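Local coordinates for probable AP endonuclease (African swine fever virus, PDB 6KI3) that cleaves DNA on the 5' side of abasic sites during repair, as a zinc-dependent endonuclease of the endonuclease IV type that also has 3'-5' exonuclease activity, at a contact of chain A with DNA. Sequence-based numbering; all coordinates share one arbitrary frame.

Contact 1: a contact of chain A with DNA. Residues 10, 50, 83, 86, 147, 184, 238, 276. With nucleotides of chain B.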
loop_
_atom_site.group_PDB
_atom_site.type_symbol
_atom_site.label_atom_id
_atom_site.label_comp_id
_atom_site.label_asym_id
_atom_site.label_seq_id
_atom_site.Cartn_x
_atom_site.Cartn_y
_atom_site.Cartn_z
ATOM N N PHE A 10 -0.185 8.109 2.029
ATOM C CA PHE A 10 0.946 7.931 2.929
ATOM C C PHE A 10 1.224 9.234 3.668
ATOM O O PHE A 10 1.249 10.310 3.063
ATOM C CB PHE A 10 2.183 7.483 2.151
ATOM C CG PHE A 10 3.472 7.680 2.897
ATOM C CD1 PHE A 10 3.815 6.847 3.950
ATOM C CD2 PHE A 10 4.344 8.696 2.542
ATOM C CE1 PHE A 10 5.002 7.028 4.638
ATOM C CE2 PHE A 10 5.532 8.881 3.225
ATOM C CZ PHE A 10 5.861 8.045 4.274
ATOM N N PHE A 50 5.060 4.754 8.382
ATOM C CA PHE A 50 6.183 3.937 8.820
ATOM C C PHE A 50 6.261 4.010 10.340
ATOM O O PHE A 50 6.448 5.095 10.900
ATOM C CB PHE A 50 7.504 4.416 8.215
ATOM C CG PHE A 50 7.660 4.118 6.752
ATOM C CD1 PHE A 50 7.850 2.820 6.310
ATOM C CD2 PHE A 50 7.655 5.143 5.820
ATOM C CE1 PHE A 50 8.005 2.545 4.963
ATOM C CE2 PHE A 50 7.812 4.876 4.474
ATOM C CZ PHE A 50 7.987 3.576 4.044
ATOM N N HIS A 83 3.689 0.452 6.658
ATOM C CA HIS A 83 4.602 -0.044 5.641
ATOM C C HIS A 83 5.873 -0.525 6.324
ATOM O O HIS A 83 6.464 0.200 7.131
ATOM C CB HIS A 83 4.921 1.036 4.608
ATOM C CG HIS A 83 5.554 0.508 3.358
ATOM N ND1 HIS A 83 6.723 -0.223 3.365
ATOM C CD2 HIS A 83 5.182 0.607 2.059
ATOM C CE1 HIS A 83 7.041 -0.554 2.126
ATOM N NE2 HIS A 83 6.123 -0.061 1.315
ATOM N N TYR A 86 12.531 -1.308 4.454
ATOM C CA TYR A 86 13.111 -1.920 3.268
ATOM C C TYR A 86 14.010 -3.102 3.605
ATOM O O TYR A 86 14.400 -3.840 2.694
ATOM C CB TYR A 86 13.888 -0.872 2.469
ATOM C CG TYR A 86 13.031 0.291 2.020
ATOM C CD1 TYR A 86 11.689 0.108 1.713
ATOM C CD2 TYR A 86 13.558 1.571 1.913
ATOM C CE1 TYR A 86 10.898 1.162 1.307
ATOM C CE2 TYR A 86 12.774 2.634 1.506
ATOM C CZ TYR A 86 11.444 2.423 1.204
ATOM O OH TYR A 86 10.651 3.472 0.799
ATOM N N GLU A 147 3.257 -6.890 -1.277
ATOM C CA GLU A 147 3.120 -5.875 -2.311
ATOM C C GLU A 147 3.714 -6.356 -3.628
ATOM O O GLU A 147 4.758 -7.014 -3.650
ATOM C CB GLU A 147 3.795 -4.571 -1.880
ATOM C CG GLU A 147 3.635 -3.434 -2.880
ATOM C CD GLU A 147 4.205 -2.123 -2.381
ATOM O OE1 GLU A 147 4.211 -1.146 -3.156
ATOM O OE2 GLU A 147 4.645 -2.065 -1.213
ATOM N N ASP A 184 0.196 -2.510 -6.089
ATOM C CA ASP A 184 0.729 -1.192 -6.410
ATOM C C ASP A 184 0.690 -1.038 -7.927
ATOM O O ASP A 184 1.428 -1.721 -8.647
ATOM C CB ASP A 184 2.145 -1.023 -5.863
ATOM C CG ASP A 184 2.599 0.425 -5.848
ATOM O OD1 ASP A 184 2.393 1.132 -6.856
ATOM O OD2 ASP A 184 3.158 0.861 -4.818
ATOM N N HIS A 238 7.154 7.186 -8.799
ATOM C CA HIS A 238 5.749 7.472 -8.549
ATOM C C HIS A 238 5.365 8.842 -9.097
ATOM O O HIS A 238 6.189 9.756 -9.189
ATOM C CB HIS A 238 5.445 7.410 -7.051
ATOM C CG HIS A 238 5.501 6.028 -6.480
ATOM N ND1 HIS A 238 5.111 5.740 -5.190
ATOM C CD2 HIS A 238 5.897 4.854 -7.023
ATOM C CE1 HIS A 238 5.268 4.449 -4.962
ATOM N NE2 HIS A 238 5.743 3.887 -6.060
ATOM N N GLU A 276 0.556 7.191 -2.671
ATOM C CA GLU A 276 1.917 7.334 -2.159
ATOM C C GLU A 276 2.620 8.440 -2.941
ATOM O O GLU A 276 3.275 8.187 -3.954
ATOM C CB GLU A 276 2.668 6.008 -2.253
ATOM C CG GLU A 276 1.904 4.833 -1.666
ATOM C CD GLU A 276 2.673 3.531 -1.767
ATOM O OE1 GLU A 276 3.295 3.122 -0.762
ATOM O OE2 GLU A 276 2.661 2.920 -2.856
ATOM O "O5'" 3DR B 1 6.645 3.272 -2.133
ATOM P P 3DR B 1 6.901 1.855 -2.852
ATOM O OP1 3DR B 1 7.181 0.915 -1.706
ATOM O OP2 3DR B 1 5.605 1.596 -3.577
ATOM O OP3 3DR B 1 8.091 2.099 -3.747
ATOM C "C2'" 3DR B 1 6.369 5.878 1.414
ATOM C "C5'" 3DR B 1 7.443 3.698 -1.032
ATOM C "C4'" 3DR B 1 7.133 5.164 -0.760
ATOM O "O4'" 3DR B 1 5.718 5.359 -0.807
ATOM C "C1'" 3DR B 1 5.249 5.983 0.389
ATOM C "C3'" 3DR B 1 7.622 5.610 0.607
ATOM O "O3'" 3DR B 1 8.345 6.833 0.466
#

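Contact 2: a contact of chain A with DNA. Residues 55, 83, 86, 120, 236. With nucleotides of chain C; nucleotides of chain B.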
loop_
_atom_site.group_PDB
_atom_site.type_symbol
_atom_site.label_atom_id
_atom_site.label_comp_id
_atom_site.label_asym_id
_atom_site.label_seq_id
_atom_site.Cartn_x
_atom_site.Cartn_y
_atom_site.Cartn_z
ATOM N N ARG A 55 14.659 2.677 6.425
ATOM C CA ARG A 55 15.980 2.289 5.952
ATOM C C ARG A 55 16.888 1.792 7.068
ATOM O O ARG A 55 18.087 1.614 6.840
ATOM C CB ARG A 55 16.648 3.457 5.223
ATOM C CG ARG A 55 15.807 4.069 4.119
ATOM C CD ARG A 55 16.664 4.939 3.216
ATOM N NE ARG A 55 15.865 5.727 2.283
ATOM C CZ ARG A 55 16.375 6.438 1.284
ATOM N NH1 ARG A 55 17.687 6.455 1.084
ATOM N NH2 ARG A 55 15.578 7.130 0.482
ATOM N N HIS A 83 3.689 0.452 6.658
ATOM C CA HIS A 83 4.602 -0.044 5.641
ATOM C C HIS A 83 5.873 -0.525 6.324
ATOM O O HIS A 83 6.464 0.200 7.131
ATOM C CB HIS A 83 4.921 1.036 4.608
ATOM C CG HIS A 83 5.554 0.508 3.358
ATOM N ND1 HIS A 83 6.723 -0.223 3.365
ATOM C CD2 HIS A 83 5.182 0.607 2.059
ATOM C CE1 HIS A 83 7.041 -0.554 2.126
ATOM N NE2 HIS A 83 6.123 -0.061 1.315
ATOM N N TYR A 86 12.531 -1.308 4.454
ATOM C CA TYR A 86 13.111 -1.920 3.268
ATOM C C TYR A 86 14.010 -3.102 3.605
ATOM O O TYR A 86 14.400 -3.840 2.694
ATOM C CB TYR A 86 13.888 -0.872 2.469
ATOM C CG TYR A 86 13.031 0.291 2.020
ATOM C CD1 TYR A 86 11.689 0.108 1.713
ATOM C CD2 TYR A 86 13.558 1.571 1.913
ATOM C CE1 TYR A 86 10.898 1.162 1.307
ATOM C CE2 TYR A 86 12.774 2.634 1.506
ATOM C CZ TYR A 86 11.444 2.423 1.204
ATOM O OH TYR A 86 10.651 3.472 0.799
ATOM N N HIS A 120 7.550 -6.118 0.944
ATOM C CA HIS A 120 7.833 -6.145 -0.485
ATOM C C HIS A 120 8.200 -7.554 -0.925
ATOM O O HIS A 120 9.095 -8.181 -0.350
ATOM C CB HIS A 120 8.962 -5.177 -0.830
ATOM C CG HIS A 120 8.541 -3.742 -0.836
ATOM N ND1 HIS A 120 9.402 -2.713 -1.150
ATOM C CD2 HIS A 120 7.346 -3.164 -0.567
ATOM C CE1 HIS A 120 8.756 -1.564 -1.073
ATOM N NE2 HIS A 120 7.507 -1.810 -0.722
ATOM N N ASP A 236 11.160 2.382 -10.553
ATOM C CA ASP A 236 9.980 2.843 -9.833
ATOM C C ASP A 236 10.062 4.353 -9.636
ATOM O O ASP A 236 10.896 4.841 -8.867
ATOM C CB ASP A 236 9.864 2.121 -8.493
ATOM C CG ASP A 236 8.615 2.503 -7.732
ATOM O OD1 ASP A 236 7.572 2.732 -8.379
ATOM O OD2 ASP A 236 8.680 2.578 -6.488
ATOM P P DC C 9 12.539 7.759 -5.415
ATOM O OP1 DC C 9 11.425 8.190 -6.228
ATOM O OP2 DC C 9 13.090 8.659 -4.431
ATOM O "O5'" DC C 9 12.090 6.425 -4.711
ATOM C "C5'" DC C 9 11.455 5.434 -5.492
ATOM C "C4'" DC C 9 11.222 4.176 -4.699
ATOM O "O4'" DC C 9 12.475 3.558 -4.390
ATOM C "C3'" DC C 9 10.537 4.359 -3.357
ATOM O "O3'" DC C 9 9.140 4.210 -3.546
ATOM C "C2'" DC C 9 11.055 3.182 -2.556
ATOM C "C1'" DC C 9 12.314 2.721 -3.280
ATOM N N1 DC C 9 13.509 2.846 -2.468
ATOM C C2 DC C 9 14.087 1.705 -1.923
ATOM O O2 DC C 9 13.582 0.609 -2.163
ATOM N N3 DC C 9 15.200 1.823 -1.177
ATOM C C4 DC C 9 15.718 3.026 -0.942
ATOM N N4 DC C 9 16.795 3.098 -0.176
ATOM C C5 DC C 9 15.145 4.208 -1.481
ATOM C C6 DC C 9 14.047 4.075 -2.224
ATOM O "O5'" 3DR B 1 6.645 3.272 -2.133
ATOM P P 3DR B 1 6.901 1.855 -2.852
ATOM O OP1 3DR B 1 7.181 0.915 -1.706
ATOM O OP2 3DR B 1 5.605 1.596 -3.577
ATOM O OP3 3DR B 1 8.091 2.099 -3.747
ATOM C "C2'" 3DR B 1 6.369 5.878 1.414
ATOM C "C5'" 3DR B 1 7.443 3.698 -1.032
ATOM C "C4'" 3DR B 1 7.133 5.164 -0.760
ATOM O "O4'" 3DR B 1 5.718 5.359 -0.807
ATOM C "C1'" 3DR B 1 5.249 5.983 0.389
ATOM C "C3'" 3DR B 1 7.622 5.610 0.607
ATOM O "O3'" 3DR B 1 8.345 6.833 0.466
ATOM P P DC B 2 9.952 6.834 0.440
ATOM O OP1 DC B 2 10.377 8.085 -0.225
ATOM O OP2 DC B 2 10.402 5.524 -0.080
ATOM O "O5'" DC B 2 10.364 6.905 1.981
ATOM C "C5'" DC B 2 10.109 8.083 2.731
ATOM C "C4'" DC B 2 10.328 7.827 4.209
ATOM O "O4'" DC B 2 11.728 7.531 4.450
ATOM C "C3'" DC B 2 9.984 8.992 5.127
ATOM O "O3'" DC B 2 9.503 8.484 6.363
ATOM C "C2'" DC B 2 11.329 9.699 5.284
ATOM C "C1'" DC B 2 12.305 8.527 5.272
ATOM N N1 DC B 2 13.643 8.870 4.714
ATOM C C2 DC B 2 14.794 8.297 5.267
ATOM O O2 DC B 2 14.680 7.515 6.220
ATOM N N3 DC B 2 16.003 8.615 4.742
ATOM C C4 DC B 2 16.083 9.460 3.714
ATOM N N4 DC B 2 17.298 9.744 3.231
ATOM C C5 DC B 2 14.922 10.053 3.135
ATOM C C6 DC B 2 13.736 9.733 3.660
HETATM O O HOH W 1 10.044 0.882 -4.813
#

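Contact 3: a contact of chain A with DNA. Residues 50, 54-55, 86, 278. With nucleotides of chain C; nucleotides of chain B.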
loop_
_atom_site.group_PDB
_atom_site.type_symbol
_atom_site.label_atom_id
_atom_site.label_comp_id
_atom_site.label_asym_id
_atom_site.label_seq_id
_atom_site.Cartn_x
_atom_site.Cartn_y
_atom_site.Cartn_z
ATOM N N PHE A 50 5.060 4.754 8.382
ATOM C CA PHE A 50 6.183 3.937 8.820
ATOM C C PHE A 50 6.261 4.010 10.340
ATOM O O PHE A 50 6.448 5.095 10.900
ATOM C CB PHE A 50 7.504 4.416 8.215
ATOM C CG PHE A 50 7.660 4.118 6.752
ATOM C CD1 PHE A 50 7.850 2.820 6.310
ATOM C CD2 PHE A 50 7.655 5.143 5.820
ATOM C CE1 PHE A 50 8.005 2.545 4.963
ATOM C CE2 PHE A 50 7.812 4.876 4.474
ATOM C CZ PHE A 50 7.987 3.576 4.044
ATOM N N PRO A 54 12.336 3.731 7.426
ATOM C CA PRO A 54 12.230 2.506 6.626
ATOM C C PRO A 54 13.571 1.969 6.128
ATOM O O PRO A 54 13.604 0.924 5.478
ATOM C CB PRO A 54 11.372 2.949 5.443
ATOM C CG PRO A 54 11.743 4.377 5.254
ATOM C CD PRO A 54 12.006 4.930 6.634
ATOM N N ARG A 55 14.659 2.677 6.425
ATOM C CA ARG A 55 15.980 2.289 5.952
ATOM C C ARG A 55 16.888 1.792 7.068
ATOM O O ARG A 55 18.087 1.614 6.840
ATOM C CB ARG A 55 16.648 3.457 5.223
ATOM C CG ARG A 55 15.807 4.069 4.119
ATOM C CD ARG A 55 16.664 4.939 3.216
ATOM N NE ARG A 55 15.865 5.727 2.283
ATOM C CZ ARG A 55 16.375 6.438 1.284
ATOM N NH1 ARG A 55 17.687 6.455 1.084
ATOM N NH2 ARG A 55 15.578 7.130 0.482
ATOM N N TYR A 86 12.531 -1.308 4.454
ATOM C CA TYR A 86 13.111 -1.920 3.268
ATOM C C TYR A 86 14.010 -3.102 3.605
ATOM O O TYR A 86 14.400 -3.840 2.694
ATOM C CB TYR A 86 13.888 -0.872 2.469
ATOM C CG TYR A 86 13.031 0.291 2.020
ATOM C CD1 TYR A 86 11.689 0.108 1.713
ATOM C CD2 TYR A 86 13.558 1.571 1.913
ATOM C CE1 TYR A 86 10.898 1.162 1.307
ATOM C CE2 TYR A 86 12.774 2.634 1.506
ATOM C CZ TYR A 86 11.444 2.423 1.204
ATOM O OH TYR A 86 10.651 3.472 0.799
ATOM N N ASN A 278 5.382 11.573 -2.859
ATOM C CA ASN A 278 6.470 12.200 -2.230
ATOM C C ASN A 278 6.735 13.483 -2.984
ATOM O O ASN A 278 6.883 13.463 -4.170
ATOM C CB ASN A 278 7.709 11.355 -2.428
ATOM C CG ASN A 278 7.841 10.225 -1.451
ATOM O OD1 ASN A 278 6.989 9.995 -0.611
ATOM N ND2 ASN A 278 8.944 9.503 -1.562
ATOM P P DC C 9 12.539 7.759 -5.415
ATOM O OP1 DC C 9 11.425 8.190 -6.228
ATOM O OP2 DC C 9 13.090 8.659 -4.431
ATOM O "O5'" DC C 9 12.090 6.425 -4.711
ATOM C "C5'" DC C 9 11.455 5.434 -5.492
ATOM C "C4'" DC C 9 11.222 4.176 -4.699
ATOM O "O4'" DC C 9 12.475 3.558 -4.390
ATOM C "C3'" DC C 9 10.537 4.359 -3.357
ATOM O "O3'" DC C 9 9.140 4.210 -3.546
ATOM C "C2'" DC C 9 11.055 3.182 -2.556
ATOM C "C1'" DC C 9 12.314 2.721 -3.280
ATOM N N1 DC C 9 13.509 2.846 -2.468
ATOM C C2 DC C 9 14.087 1.705 -1.923
ATOM O O2 DC C 9 13.582 0.609 -2.163
ATOM N N3 DC C 9 15.200 1.823 -1.177
ATOM C C4 DC C 9 15.718 3.026 -0.942
ATOM N N4 DC C 9 16.795 3.098 -0.176
ATOM C C5 DC C 9 15.145 4.208 -1.481
ATOM C C6 DC C 9 14.047 4.075 -2.224
ATOM O "O5'" 3DR B 1 6.645 3.272 -2.133
ATOM P P 3DR B 1 6.901 1.855 -2.852
ATOM O OP1 3DR B 1 7.181 0.915 -1.706
ATOM O OP2 3DR B 1 5.605 1.596 -3.577
ATOM O OP3 3DR B 1 8.091 2.099 -3.747
ATOM C "C2'" 3DR B 1 6.369 5.878 1.414
ATOM C "C5'" 3DR B 1 7.443 3.698 -1.032
ATOM C "C4'" 3DR B 1 7.133 5.164 -0.760
ATOM O "O4'" 3DR B 1 5.718 5.359 -0.807
ATOM C "C1'" 3DR B 1 5.249 5.983 0.389
ATOM C "C3'" 3DR B 1 7.622 5.610 0.607
ATOM O "O3'" 3DR B 1 8.345 6.833 0.466
ATOM P P DC B 2 9.952 6.834 0.440
ATOM O OP1 DC B 2 10.377 8.085 -0.225
ATOM O OP2 DC B 2 10.402 5.524 -0.080
ATOM O "O5'" DC B 2 10.364 6.905 1.981
ATOM C "C5'" DC B 2 10.109 8.083 2.731
ATOM C "C4'" DC B 2 10.328 7.827 4.209
ATOM O "O4'" DC B 2 11.728 7.531 4.450
ATOM C "C3'" DC B 2 9.984 8.992 5.127
ATOM O "O3'" DC B 2 9.503 8.484 6.363
ATOM C "C2'" DC B 2 11.329 9.699 5.284
ATOM C "C1'" DC B 2 12.305 8.527 5.272
ATOM N N1 DC B 2 13.643 8.870 4.714
ATOM C C2 DC B 2 14.794 8.297 5.267
ATOM O O2 DC B 2 14.680 7.515 6.220
ATOM N N3 DC B 2 16.003 8.615 4.742
ATOM C C4 DC B 2 16.083 9.460 3.714
ATOM N N4 DC B 2 17.298 9.744 3.231
ATOM C C5 DC B 2 14.922 10.053 3.135
ATOM C C6 DC B 2 13.736 9.733 3.660
#

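Contact 1: a contact of chain A with DNA
Phe10 turns its ring onto the abasic sugar 3DR1 with CG anti to the backbone N (chi1 162°), while Glu276 CG lies anti to its own carbonyl carbon (chi1 -50°) and the chain then runs extended along the same sugar. This is the abasic pocket and tri-zinc centre of the endonuclease IV family, built at the end of a TIM barrel. C2' of 3DR1, a sugar with no base on C1', sits over the middle of the Phe10 ring in a CH-pi contact, 3.4 Å from the centroid. Phe50 meets the sugar differently, by its rim: CE2 approaches C2' of 3DR1 at 3.5 Å, and C3' lies in the plane of the ring. Glu276 closes the ring-oxygen side, with CB 3.4 Å from O4' of 3DR1. The 5'-phosphate reaches the zinc ligands. Asp184 OD2 and 3DR1 OP2 approach to 2.8 Å, and Glu147 OE1 and the same OP2 to 3.1 Å; such oxygen pairs are probably tolerated because zinc ions lie among them. His238 presents its ring edge to OP2. Its ND1 donates to Glu276 O at 3.3 Å, with the acceptor 16° out of the imidazole plane, which probably helps set the ring's rotation.

Contact 2: a contact of chain A with DNA
Tyr86 meets the DNA from a loop with near-helical backbone (phi -72°, psi -11°), whereas His83 and His120 reach it from the extended ends of strands 79-83 and 116-120. The Tyr86 ring stacks on the base of DC9 of chain C, centroids 4.4 Å apart and planes 21° from parallel. It is shifted toward one side of the pyrimidine, so that CD2 lies 3.5 Å from N3 of DC9. With CG anti to the carbonyl carbon, the ring points its phenol end at the DC2 phosphate. OP2 of that phosphate lies in the ring plane, but its modelled approach to the hydroxyl is too short to trust. Two imidazoles point NE2 at the 5'-phosphate of 3DR1: His120 NE2 is 2.9 Å and His83 NE2 3.3 Å from OP1. Both histidines are ligands of one zinc ion of the endonuclease IV-type cluster, which probably helps hold this oxygen. The strand is broken 5' to the abasic residue, as in a product: DC9 ends in a 3'-hydroxyl and 3DR1 begins with a 5'-phosphate. O3' of DC9 donates to O5' of 3DR1 at 3.0 Å. Asp236, a ligand of another zinc ion, is bridged to this phosphate: a water lies 2.7 Å from its OD2 and 2.5 Å from OP3 of 3DR1.

Contact 3: a contact of chain A with DNA
Arg55 lays its guanidinium flat over the base of DC2 of chain B, while the N4 edge of the steeply inclined DC9 of chain C comes to the opposite face. DC2 C4 stands over the guanidinium centre, 3.8 Å above its plane; on the other side DC9 N4 lies 3.5 Å above the plane, offset to the rim. The reach comes from a chain extended from CG to NE, with CG anti to the carbonyl carbon (chi1 -53°). NE lies over the DC2 ring, 4.1 Å from its centroid, in a cation-pi contact, and NH2 lies off the C5 edge of DC9, 3.5 Å from C5. Tyr86 covers the face of DC9, whereas Arg55 meets that base at its N4/C5 edge. Pro54, which follows a cis peptide bond, backs this arrangement: its CB sits over the centre of the tyrosine ring on the face turned from DC9, and also 3.4 Å above the rim of the Phe50 ring. Its CG packs 3.3 Å from the sugar oxygen O4' of DC2, while Phe50 CE2 touches C4' of that sugar at 3.9 Å. From the far side of the backbone, Asn278 ND2 donates to OP1 of the DC2 phosphate, 16° out of the amide plane; the modelled length is implausibly short. Loop residues thus lie between the bases flanking the lesion and probably help hold its 3' phosphate, keeping the abasic sugar in the active site.

All three contacts belong to one continuous DNA-binding surface, and Tyr86 takes part in each. The C-alpha centres of contact 1 and contact 2 lie about 6 Å apart, with His83 also in common; contact 2 and contact 3 are equally close and share Arg55. Contact 1 and contact 3, about 8 Å apart, are joined by Phe50. The series leads from catalytic pocket to nick to the loop residues against the flanking bases. Because the same loop residues border both the lesion pocket and the flanking bases, distortion of the duplex and delivery of the abasic residue to the zinc centre are probably coupled within this single protein chain.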